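Local coordinates for chitosanase (PDB 7C6C), which hydrolyses internal beta-1,4 linkages between D-glucosamine units of partly acetylated chitosan, probably as a defence against invading fungi, at residues T133-D142 with L214-L225. Numbering follows the deposited sequence.
Sequences TALARAVMYD and LRSIAKENNYNL
The ring of Tyr223 receives Leu135 over one face, where CD2 of the leucine lies 3.9 Å from CD2 of the tyrosine, while Thr133 OG1 sits at the ring edge near its plane. The contact is a worked example of how a loop carbonyl can add an acceptor to the capped first turn of a helix: in this GH46 chitosanase, of the lysozyme clan, the parts 134-142 and 214-219 of helices 134-147 and 209-219 run antiparallel (176°), their axes 10.7 Å apart at closest, and a Schellman motif at Asn221 followed by a type I turn, Asn222 to Leu225, carries the chain back onto the first turn of the other helix. There Thr133 is the N-cap. Its chi1 of 69° turns OG1 back over the helix start, where it accepts from Ala136 N at 3.1 Å; the same oxygen is also bonded to Glu177, at the start of helix 177-193. Tyr223 O supplies a second acceptor, taking Leu135 N at 2.9 Å with the donor tilted 30° from the carbonyl plane.

Leu135 packs between the two helices. With CG trans to the backbone N, its CD2 comes within 3.6 Å of Ala218 N, and its CD1 meets CG2 of Ile217 at 3.9 Å. Leu225 lies beside it, CD2 against Ala138 CB. One turn on, Val139 CG2 packs on Leu214. Helix 5-20 borders this core through Ala11 and Leu14, and Asp142, near the predicted proton donor Glu19, forms salt bridges with Arg188 and Arg210, while its OD1 also hydrogen-bonds Thr15 OG1. At the outer end the Asn224 amide is bonded to Asn226 through ND2, and a water joins the two segments, accepting from Ala134 N at 3.0 Å and donating to Asn224 OD1 at 2.7 Å.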
# COMPACT_ATOMS: atom_id res chain seq x y z
N THR A 133 -14.62 11.25 -5.11
CA THR A 133 -15.29 10.02 -4.72
C THR A 133 -14.45 9.22 -3.74
O THR A 133 -13.21 9.21 -3.80
CB THR A 133 -15.64 9.14 -5.93
OG1 THR A 133 -14.44 8.61 -6.52
CG2 THR A 133 -16.47 9.89 -6.96
N ALA A 134 -15.14 8.54 -2.83
CA ALA A 134 -14.45 7.67 -1.90
C ALA A 134 -13.72 6.55 -2.63
O ALA A 134 -12.61 6.17 -2.23
CB ALA A 134 -15.44 7.11 -0.88
N LEU A 135 -14.32 6.00 -3.69
CA LEU A 135 -13.66 4.92 -4.41
C LEU A 135 -12.34 5.39 -5.02
O LEU A 135 -11.31 4.72 -4.91
CB LEU A 135 -14.57 4.31 -5.47
CG LEU A 135 -13.90 3.25 -6.35
CD1 LEU A 135 -13.35 2.07 -5.53
CD2 LEU A 135 -14.85 2.75 -7.41
N ALA A 136 -12.34 6.56 -5.66
CA ALA A 136 -11.08 7.03 -6.24
C ALA A 136 -10.02 7.25 -5.16
O ALA A 136 -8.86 6.89 -5.35
CB ALA A 136 -11.30 8.31 -7.05
N ARG A 137 -10.42 7.83 -4.03
CA ARG A 137 -9.48 8.01 -2.92
C ARG A 137 -8.97 6.68 -2.39
O ARG A 137 -7.79 6.54 -2.06
CB ARG A 137 -10.12 8.84 -1.81
CG ARG A 137 -10.33 10.30 -2.20
CD ARG A 137 -11.05 11.07 -1.11
NE ARG A 137 -11.37 12.42 -1.56
CZ ARG A 137 -12.36 13.17 -1.08
NH1 ARG A 137 -13.14 12.71 -0.12
NH2 ARG A 137 -12.56 14.39 -1.57
N ALA A 138 -9.85 5.67 -2.32
CA ALA A 138 -9.42 4.35 -1.89
C ALA A 138 -8.44 3.73 -2.87
O ALA A 138 -7.48 3.06 -2.47
CB ALA A 138 -10.64 3.44 -1.71
N VAL A 139 -8.67 3.93 -4.17
CA VAL A 139 -7.72 3.45 -5.16
C VAL A 139 -6.37 4.14 -4.98
O VAL A 139 -5.32 3.49 -5.06
CB VAL A 139 -8.26 3.63 -6.59
CG1 VAL A 139 -7.20 3.27 -7.63
CG2 VAL A 139 -9.53 2.79 -6.80
N MET A 140 -6.37 5.46 -4.74
CA MET A 140 -5.10 6.15 -4.52
C MET A 140 -4.37 5.60 -3.30
O MET A 140 -3.15 5.41 -3.33
CB MET A 140 -5.32 7.66 -4.35
CG MET A 140 -5.95 8.37 -5.54
SD MET A 140 -5.10 8.18 -7.12
CE MET A 140 -6.26 7.09 -7.96
N TYR A 141 -5.12 5.35 -2.22
CA TYR A 141 -4.54 4.83 -0.98
C TYR A 141 -3.88 3.47 -1.23
O TYR A 141 -2.73 3.25 -0.84
CB TYR A 141 -5.67 4.74 0.04
CG TYR A 141 -5.35 4.43 1.49
CD1 TYR A 141 -4.05 4.41 1.98
CD2 TYR A 141 -6.39 4.16 2.37
CE1 TYR A 141 -3.80 4.13 3.32
CE2 TYR A 141 -6.15 3.88 3.69
CZ TYR A 141 -4.86 3.87 4.16
OH TYR A 141 -4.61 3.60 5.49
N ASP A 142 -4.60 2.56 -1.89
CA ASP A 142 -4.02 1.26 -2.19
C ASP A 142 -2.80 1.40 -3.10
O ASP A 142 -1.80 0.69 -2.93
CB ASP A 142 -5.05 0.36 -2.87
CG ASP A 142 -4.52 -1.03 -3.09
OD1 ASP A 142 -4.31 -1.74 -2.09
OD2 ASP A 142 -4.28 -1.40 -4.26
N LEU A 214 -10.99 -3.55 -7.79
CA LEU A 214 -11.37 -2.14 -7.65
C LEU A 214 -12.27 -1.70 -8.79
O LEU A 214 -13.26 -0.99 -8.58
CB LEU A 214 -10.10 -1.29 -7.55
CG LEU A 214 -9.25 -1.55 -6.30
CD1 LEU A 214 -7.84 -0.97 -6.47
CD2 LEU A 214 -9.93 -1.00 -5.04
N ARG A 215 -11.95 -2.13 -10.02
CA ARG A 215 -12.81 -1.79 -11.15
C ARG A 215 -14.21 -2.36 -10.98
O ARG A 215 -15.18 -1.72 -11.40
CB ARG A 215 -12.18 -2.27 -12.46
CG ARG A 215 -12.67 -1.46 -13.65
CD ARG A 215 -12.22 -2.02 -14.98
NE ARG A 215 -10.77 -2.11 -15.12
CZ ARG A 215 -9.98 -1.13 -15.56
NH1 ARG A 215 -10.48 0.06 -15.89
NH2 ARG A 215 -8.67 -1.34 -15.68
N SER A 216 -14.33 -3.54 -10.38
CA SER A 216 -15.66 -4.13 -10.18
C SER A 216 -16.52 -3.28 -9.26
O SER A 216 -17.74 -3.22 -9.43
CB SER A 216 -15.53 -5.55 -9.64
OG SER A 216 -15.01 -6.42 -10.63
N ILE A 217 -15.90 -2.61 -8.28
CA ILE A 217 -16.65 -1.68 -7.43
C ILE A 217 -17.17 -0.52 -8.26
O ILE A 217 -18.33 -0.11 -8.13
CB ILE A 217 -15.77 -1.21 -6.25
CG1 ILE A 217 -15.24 -2.39 -5.43
CG2 ILE A 217 -16.54 -0.22 -5.39
CD1 ILE A 217 -14.26 -2.00 -4.36
N ALA A 218 -16.32 0.02 -9.14
CA ALA A 218 -16.75 1.08 -10.05
C ALA A 218 -17.89 0.61 -10.93
O ALA A 218 -18.85 1.35 -11.16
CB ALA A 218 -15.57 1.53 -10.91
N LYS A 219 -17.83 -0.64 -11.41
CA LYS A 219 -18.84 -1.15 -12.32
C LYS A 219 -20.16 -1.44 -11.61
O LYS A 219 -21.21 -1.54 -12.27
CB LYS A 219 -18.31 -2.38 -13.06
CG LYS A 219 -17.19 -2.06 -14.06
CD LYS A 219 -16.62 -3.33 -14.69
CE LYS A 219 -15.55 -3.05 -15.72
NZ LYS A 219 -16.12 -2.53 -16.99
N GLU A 220 -20.15 -1.57 -10.28
CA GLU A 220 -21.37 -1.59 -9.49
C GLU A 220 -21.90 -0.20 -9.22
O GLU A 220 -22.97 -0.06 -8.60
CB GLU A 220 -21.16 -2.34 -8.18
CG GLU A 220 -20.93 -3.82 -8.37
CD GLU A 220 -20.81 -4.61 -7.08
OE1 GLU A 220 -20.96 -4.04 -5.97
OE2 GLU A 220 -20.56 -5.82 -7.18
N ASN A 221 -21.19 0.83 -9.67
CA ASN A 221 -21.50 2.23 -9.38
C ASN A 221 -21.48 2.52 -7.87
O ASN A 221 -22.29 3.28 -7.36
CB ASN A 221 -22.79 2.71 -10.04
CG ASN A 221 -22.86 4.22 -10.13
OD1 ASN A 221 -21.83 4.89 -10.26
ND2 ASN A 221 -24.06 4.77 -10.06
N ASN A 222 -20.54 1.91 -7.17
CA ASN A 222 -20.41 2.10 -5.72
C ASN A 222 -19.26 3.06 -5.41
O ASN A 222 -18.32 2.74 -4.67
CB ASN A 222 -20.24 0.75 -5.03
CG ASN A 222 -20.30 0.84 -3.52
OD1 ASN A 222 -20.76 1.83 -2.96
ND2 ASN A 222 -19.81 -0.21 -2.85
N TYR A 223 -19.33 4.27 -5.98
CA TYR A 223 -18.25 5.24 -5.84
C TYR A 223 -18.17 5.85 -4.45
O TYR A 223 -17.12 6.40 -4.09
CB TYR A 223 -18.35 6.32 -6.91
CG TYR A 223 -17.92 5.84 -8.27
CD1 TYR A 223 -18.82 5.20 -9.11
CD2 TYR A 223 -16.61 6.02 -8.73
CE1 TYR A 223 -18.45 4.75 -10.36
CE2 TYR A 223 -16.23 5.56 -9.98
CZ TYR A 223 -17.16 4.93 -10.79
OH TYR A 223 -16.82 4.47 -12.04
N ASN A 224 -19.23 5.76 -3.65
CA ASN A 224 -19.17 6.19 -2.26
C ASN A 224 -18.62 5.11 -1.34
O ASN A 224 -18.50 5.36 -0.13
CB ASN A 224 -20.55 6.64 -1.76
CG ASN A 224 -20.45 7.57 -0.57
OD1 ASN A 224 -19.69 8.53 -0.58
ND2 ASN A 224 -21.22 7.28 0.46
N LEU A 225 -18.30 3.93 -1.87
CA LEU A 225 -17.74 2.84 -1.08
C LEU A 225 -18.66 2.49 0.08
O LEU A 225 -18.23 2.34 1.23
CB LEU A 225 -16.31 3.15 -0.60
CG LEU A 225 -15.31 2.00 -0.51
CD1 LEU A 225 -15.11 1.31 -1.85
CD2 LEU A 225 -13.99 2.53 0.01
O HOH W 1 -17.90 9.50 -2.42